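Local coordinates for aspartate aminotransferase (Rhodobacter sphaeroides, PDB 3NRA), which probably transfers the amino group of L-aspartate to 2-oxoglutarate, using pyridoxal 5'-phosphate as cofactor, at residues B[86-94]-B[293-301]. Numbering follows the deposited sequence.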
ATOM      1  N   LEU B  86      14.571 -17.358   0.152  1.00 18.98           N
ATOM      2  CA  LEU B  86      13.905 -18.452   0.886  1.00 19.99           C
ATOM      3  C   LEU B  86      12.594 -18.841   0.190  1.00 19.28           C
ATOM      4  O   LEU B  86      12.267 -20.011   0.099  1.00 18.99           O
ATOM      5  CB  LEU B  86      13.585 -18.064   2.331  1.00 20.45           C
ATOM      6  CG  LEU B  86      14.502 -18.475   3.475  1.00 25.01           C
ATOM      7  CD1 LEU B  86      13.938 -17.869   4.781  1.00 27.49           C
ATOM      8  CD2 LEU B  86      14.669 -20.033   3.615  1.00 25.43           C
ATOM      9  N   LEU B  87      11.831 -17.854  -0.260  1.00 18.61           N
ATOM     10  CA  LEU B  87      10.461 -18.116  -0.725  1.00 17.95           C
ATOM     11  C   LEU B  87      10.398 -18.756  -2.110  1.00 17.62           C
ATOM     12  O   LEU B  87       9.545 -19.612  -2.359  1.00 17.25           O
ATOM     13  CB  LEU B  87       9.634 -16.846  -0.715  1.00 18.13           C
ATOM     14  CG  LEU B  87       9.096 -16.315   0.616  1.00 17.70           C
ATOM     15  CD1 LEU B  87       8.177 -15.071   0.300  1.00 17.79           C
ATOM     16  CD2 LEU B  87       8.331 -17.349   1.396  1.00 17.98           C
ATOM     17  N   ALA B  88      11.307 -18.361  -3.000  1.00 17.52           N
ATOM     18  CA  ALA B  88      11.236 -18.758  -4.417  1.00 16.61           C
ATOM     19  C   ALA B  88      11.176 -20.288  -4.607  1.00 16.74           C
ATOM     20  O   ALA B  88      10.321 -20.786  -5.370  1.00 15.61           O
ATOM     21  CB  ALA B  88      12.433 -18.139  -5.215  1.00 16.35           C
ATOM     22  N   PRO B  89      12.068 -21.050  -3.899  1.00 16.40           N
ATOM     23  CA  PRO B  89      11.984 -22.527  -3.966  1.00 16.37           C
ATOM     24  C   PRO B  89      10.660 -23.071  -3.443  1.00 16.10           C
ATOM     25  O   PRO B  89      10.113 -24.010  -4.014  1.00 16.28           O
ATOM     26  CB  PRO B  89      13.158 -22.999  -3.085  1.00 16.80           C
ATOM     27  CG  PRO B  89      14.109 -21.857  -3.063  1.00 17.18           C
ATOM     28  CD  PRO B  89      13.265 -20.606  -3.163  1.00 16.33           C
ATOM     29  N   ARG B  90      10.114 -22.443  -2.407  1.00 16.27           N
ATOM     30  CA  ARG B  90       8.841 -22.889  -1.825  1.00 16.12           C
ATOM     31  C   ARG B  90       7.677 -22.645  -2.783  1.00 15.47           C
ATOM     32  O   ARG B  90       6.840 -23.534  -3.006  1.00 15.47           O
ATOM     33  CB  ARG B  90       8.595 -22.203  -0.492  1.00 16.58           C
ATOM     34  CG  ARG B  90       9.742 -22.412   0.504  1.00 17.70           C
ATOM     35  CD  ARG B  90       9.445 -21.902   1.850  1.00 17.41           C
ATOM     36  NE  ARG B  90      10.616 -22.061   2.725  1.00 19.69           N
ATOM     37  CZ  ARG B  90      10.766 -21.489   3.927  1.00 19.20           C
ATOM     38  NH1 ARG B  90       9.834 -20.667   4.442  1.00 21.60           N
ATOM     39  NH2 ARG B  90      11.881 -21.691   4.595  1.00 20.06           N
ATOM     40  N   LEU B  91       7.649 -21.455  -3.363  1.00 14.81           N
ATOM     41  CA  LEU B  91       6.646 -21.091  -4.346  1.00 14.82           C
ATOM     42  C   LEU B  91       6.818 -21.866  -5.656  1.00 15.13           C
ATOM     43  O   LEU B  91       5.834 -22.153  -6.329  1.00 14.98           O
ATOM     44  CB  LEU B  91       6.695 -19.580  -4.619  1.00 14.39           C
ATOM     45  CG  LEU B  91       6.269 -18.672  -3.470  1.00 13.58           C
ATOM     46  CD1 LEU B  91       6.637 -17.187  -3.760  1.00 11.41           C
ATOM     47  CD2 LEU B  91       4.740 -18.805  -3.164  1.00 11.77           C
ATOM     48  N   ALA B  92       8.074 -22.212  -6.010  1.00 14.76           N
ATOM     49  CA  ALA B  92       8.337 -23.103  -7.159  1.00 14.58           C
ATOM     50  C   ALA B  92       7.770 -24.511  -6.944  1.00 14.56           C
ATOM     51  O   ALA B  92       7.134 -25.075  -7.845  1.00 14.06           O
ATOM     52  CB  ALA B  92       9.887 -23.181  -7.488  1.00 13.16           C
ATOM     53  N   ALA B  93       8.039 -25.077  -5.765  1.00 14.59           N
ATOM     54  CA  ALA B  93       7.537 -26.401  -5.390  1.00 14.98           C
ATOM     55  C   ALA B  93       6.008 -26.414  -5.350  1.00 14.87           C
ATOM     56  O   ALA B  93       5.396 -27.300  -5.899  1.00 14.86           O
ATOM     57  CB  ALA B  93       8.109 -26.819  -4.036  1.00 15.66           C
ATOM     58  N   PHE B  94       5.415 -25.370  -4.763  1.00 14.34           N
ATOM     59  CA  PHE B  94       3.954 -25.250  -4.668  1.00 14.41           C
ATOM     60  C   PHE B  94       3.267 -25.209  -6.028  1.00 13.95           C
ATOM     61  O   PHE B  94       2.348 -25.976  -6.268  1.00 14.44           O
ATOM     62  CB  PHE B  94       3.548 -24.016  -3.847  1.00 13.59           C
ATOM     63  CG  PHE B  94       2.066 -23.903  -3.636  1.00 15.19           C
ATOM     64  CD1 PHE B  94       1.365 -24.922  -2.995  1.00 17.03           C
ATOM     65  CD2 PHE B  94       1.345 -22.834  -4.175  1.00 15.75           C
ATOM     66  CE1 PHE B  94      -0.020 -24.834  -2.824  1.00 16.06           C
ATOM     67  CE2 PHE B  94      -0.030 -22.745  -4.005  1.00 15.54           C
ATOM     68  CZ  PHE B  94      -0.714 -23.745  -3.338  1.00 14.09           C
ATOM     69  N   VAL B 293       7.702 -12.360   8.868  1.00 15.08           N
ATOM     70  CA  VAL B 293       6.818 -13.514   9.134  1.00 15.43           C
ATOM     71  C   VAL B 293       6.805 -14.512   7.964  1.00 15.64           C
ATOM     72  O   VAL B 293       6.526 -15.702   8.169  1.00 15.98           O
ATOM     73  CB  VAL B 293       5.353 -13.121   9.484  1.00 15.98           C
ATOM     74  CG1 VAL B 293       5.322 -12.096  10.645  1.00 14.90           C
ATOM     75  CG2 VAL B 293       4.613 -12.608   8.245  1.00 15.41           C
ATOM     76  N   LEU B 294       7.154 -14.038   6.765  1.00 14.38           N
ATOM     77  CA  LEU B 294       7.222 -14.888   5.580  1.00 14.96           C
ATOM     78  C   LEU B 294       8.336 -15.908   5.625  1.00 16.02           C
ATOM     79  O   LEU B 294       8.308 -16.862   4.854  1.00 16.40           O
ATOM     80  CB  LEU B 294       7.385 -14.034   4.299  1.00 13.74           C
ATOM     81  CG  LEU B 294       6.218 -13.086   3.989  1.00 13.72           C
ATOM     82  CD1 LEU B 294       6.570 -12.160   2.840  1.00 13.37           C
ATOM     83  CD2 LEU B 294       4.951 -13.893   3.672  1.00 11.70           C
ATOM     84  N   ARG B 295       9.310 -15.740   6.536  1.00 16.28           N
ATOM     85  CA  ARG B 295      10.338 -16.777   6.746  1.00 16.59           C
ATOM     86  C   ARG B 295       9.724 -18.140   7.157  1.00 16.66           C
ATOM     87  O   ARG B 295      10.317 -19.214   6.886  1.00 16.49           O
ATOM     88  CB  ARG B 295      11.369 -16.314   7.779  1.00 16.42           C
ATOM     89  CG  ARG B 295      12.174 -15.086   7.339  1.00 18.39           C
ATOM     90  CD  ARG B 295      13.419 -14.839   8.251  1.00 23.31           C
ATOM     91  NE  ARG B 295      14.275 -13.770   7.703  1.00 21.76           N
ATOM     92  CZ  ARG B 295      14.242 -12.479   8.070  1.00 25.02           C
ATOM     93  NH1 ARG B 295      13.423 -12.040   9.040  1.00 25.75           N
ATOM     94  NH2 ARG B 295      15.046 -11.606   7.454  1.00 24.25           N
ATOM     95  N   GLY B 296       8.530 -18.087   7.775  1.00 16.53           N
ATOM     96  CA  GLY B 296       7.784 -19.288   8.170  1.00 17.58           C
ATOM     97  C   GLY B 296       6.783 -19.823   7.131  1.00 17.38           C
ATOM     98  O   GLY B 296       6.190 -20.878   7.345  1.00 16.99           O
ATOM     99  N   TRP B 297       6.569 -19.077   6.036  1.00 16.26           N
ATOM    100  CA  TRP B 297       5.517 -19.385   5.091  1.00 15.95           C
ATOM    101  C   TRP B 297       5.918 -20.590   4.248  1.00 16.87           C
ATOM    102  O   TRP B 297       7.032 -20.622   3.671  1.00 16.42           O
ATOM    103  CB  TRP B 297       5.227 -18.174   4.181  1.00 15.24           C
ATOM    104  CG  TRP B 297       3.979 -18.322   3.313  1.00 15.16           C
ATOM    105  CD1 TRP B 297       2.845 -19.029   3.611  1.00 15.15           C
ATOM    106  CD2 TRP B 297       3.724 -17.680   2.043  1.00 13.51           C
ATOM    107  NE1 TRP B 297       1.920 -18.903   2.582  1.00 14.18           N
ATOM    108  CE2 TRP B 297       2.436 -18.087   1.615  1.00 12.99           C
ATOM    109  CE3 TRP B 297       4.468 -16.840   1.221  1.00 12.85           C
ATOM    110  CZ2 TRP B 297       1.886 -17.672   0.412  1.00 13.19           C
ATOM    111  CZ3 TRP B 297       3.929 -16.440   0.009  1.00 11.95           C
ATOM    112  CH2 TRP B 297       2.657 -16.846  -0.381  1.00 14.22           C
ATOM    113  N   PHE B 298       5.027 -21.589   4.214  1.00 16.57           N
ATOM    114  CA  PHE B 298       5.283 -22.918   3.602  1.00 17.24           C
ATOM    115  C   PHE B 298       6.289 -23.766   4.387  1.00 19.10           C
ATOM    116  O   PHE B 298       6.750 -24.788   3.894  1.00 20.68           O
ATOM    117  CB  PHE B 298       5.711 -22.794   2.121  1.00 16.67           C
ATOM    118  CG  PHE B 298       4.589 -22.501   1.198  1.00 17.32           C
ATOM    119  CD1 PHE B 298       3.725 -23.514   0.801  1.00 19.66           C
ATOM    120  CD2 PHE B 298       4.377 -21.225   0.720  1.00 18.60           C
ATOM    121  CE1 PHE B 298       2.680 -23.256  -0.050  1.00 19.37           C
ATOM    122  CE2 PHE B 298       3.341 -20.964  -0.137  1.00 19.77           C
ATOM    123  CZ  PHE B 298       2.484 -21.976  -0.522  1.00 17.84           C
ATOM    124  N   ASP B 299       6.595 -23.374   5.620  1.00 19.18           N
ATOM    125  CA  ASP B 299       7.467 -24.163   6.460  1.00 20.22           C
ATOM    126  C   ASP B 299       6.840 -24.312   7.850  1.00 21.02           C
ATOM    127  O   ASP B 299       7.544 -24.360   8.864  1.00 21.27           O
ATOM    128  CB  ASP B 299       8.848 -23.502   6.542  1.00 20.20           C
ATOM    129  CG  ASP B 299       9.892 -24.380   7.242  1.00 21.29           C
ATOM    130  OD1 ASP B 299       9.892 -25.601   7.033  1.00 21.69           O
ATOM    131  OD2 ASP B 299      10.686 -23.832   8.030  1.00 23.30           O
ATOM    132  N   GLU B 300       5.523 -24.460   7.876  1.00 21.07           N
ATOM    133  CA  GLU B 300       4.792 -24.589   9.118  1.00 22.60           C
ATOM    134  C   GLU B 300       4.997 -26.010   9.649  1.00 24.66           C
ATOM    135  O   GLU B 300       5.427 -26.908   8.905  1.00 25.81           O
ATOM    136  CB  GLU B 300       3.292 -24.302   8.901  1.00 21.42           C
ATOM    137  CG  GLU B 300       2.983 -22.880   8.350  1.00 20.26           C
ATOM    138  CD  GLU B 300       3.150 -22.750   6.819  1.00 16.98           C
ATOM    139  OE1 GLU B 300       3.491 -23.752   6.150  1.00 17.16           O
ATOM    140  OE2 GLU B 300       2.915 -21.646   6.272  1.00 16.38           O
ATOM    141  N   ALA B 301       4.682 -26.227  10.913  1.00 27.07           N
ATOM    142  CA  ALA B 301       4.772 -27.586  11.500  1.00 29.83           C
ATOM    143  C   ALA B 301       4.029 -28.619  10.605  1.00 30.97           C
ATOM    144  O   ALA B 301       2.959 -28.315  10.069  1.00 30.58           O
ATOM    145  CB  ALA B 301       4.196 -27.593  12.933  1.00 30.17           C
TER
HETATM  146  O   HOH W   1      12.000 -21.457   7.486  1.00 24.54           O
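Arg-90 of helix 81-95 reaches into the loop that leads to helix 304-324 and bridges two of its backbone carbonyls with one nitrogen. NH1 donates to Arg-295 O at 2.9 Å, with an N-H...O angle of 170° and the oxygen in the guanidinium plane; its bond to Trp-297 O is more bent, at 151°, and tilted from that plane. Both oxygens are met from above their carbonyl planes, so neither bond follows a lone pair. With CG beside the backbone N and the chain extended from CG to NE, the arginine runs past Phe-298, its CD 3.8 Å from Phe-298 CB. These carbonyls belong to the 3-10 segment and the type II turn Gly-296 to Asp-299, which places Phe-298 at a positive phi.

The tight part is apolar. Phe-298 CE1 lies over a face of the Phe-94 ring, 3.6 Å from Phe-94 CD1, the planes inclined by 46°. Leu-91 CD2 touches both Phe-298 CE2 and Trp-297 CH2, while Leu-87 CD2 sits 3.9 Å from Trp-297 CE3. Strands 263-267 and 245-249 of the large sheet back this layer through Val-264 and Met-249, and Glu-255 takes the indole N-H.

The solvent side is looser: Leu-86 CD1 approaches Arg-295 CG no closer than 4.2 Å, and a water links Arg-90 NH2, Arg-295 O and Asp-299 OD2. Asp-299 CB lies over one guanidinium face, toward its rim, yet its carboxylate makes no salt bridge there; its charge probably adds a general attraction beside the water link. A methionine in place of Arg-90 would probably leave the carbonyl of Trp-297 without this donor and the turn less firmly tied to the helix. One charged group gripping two backbone oxygens, next to leucines and aromatic rings, is consistent with a loop docked by both means.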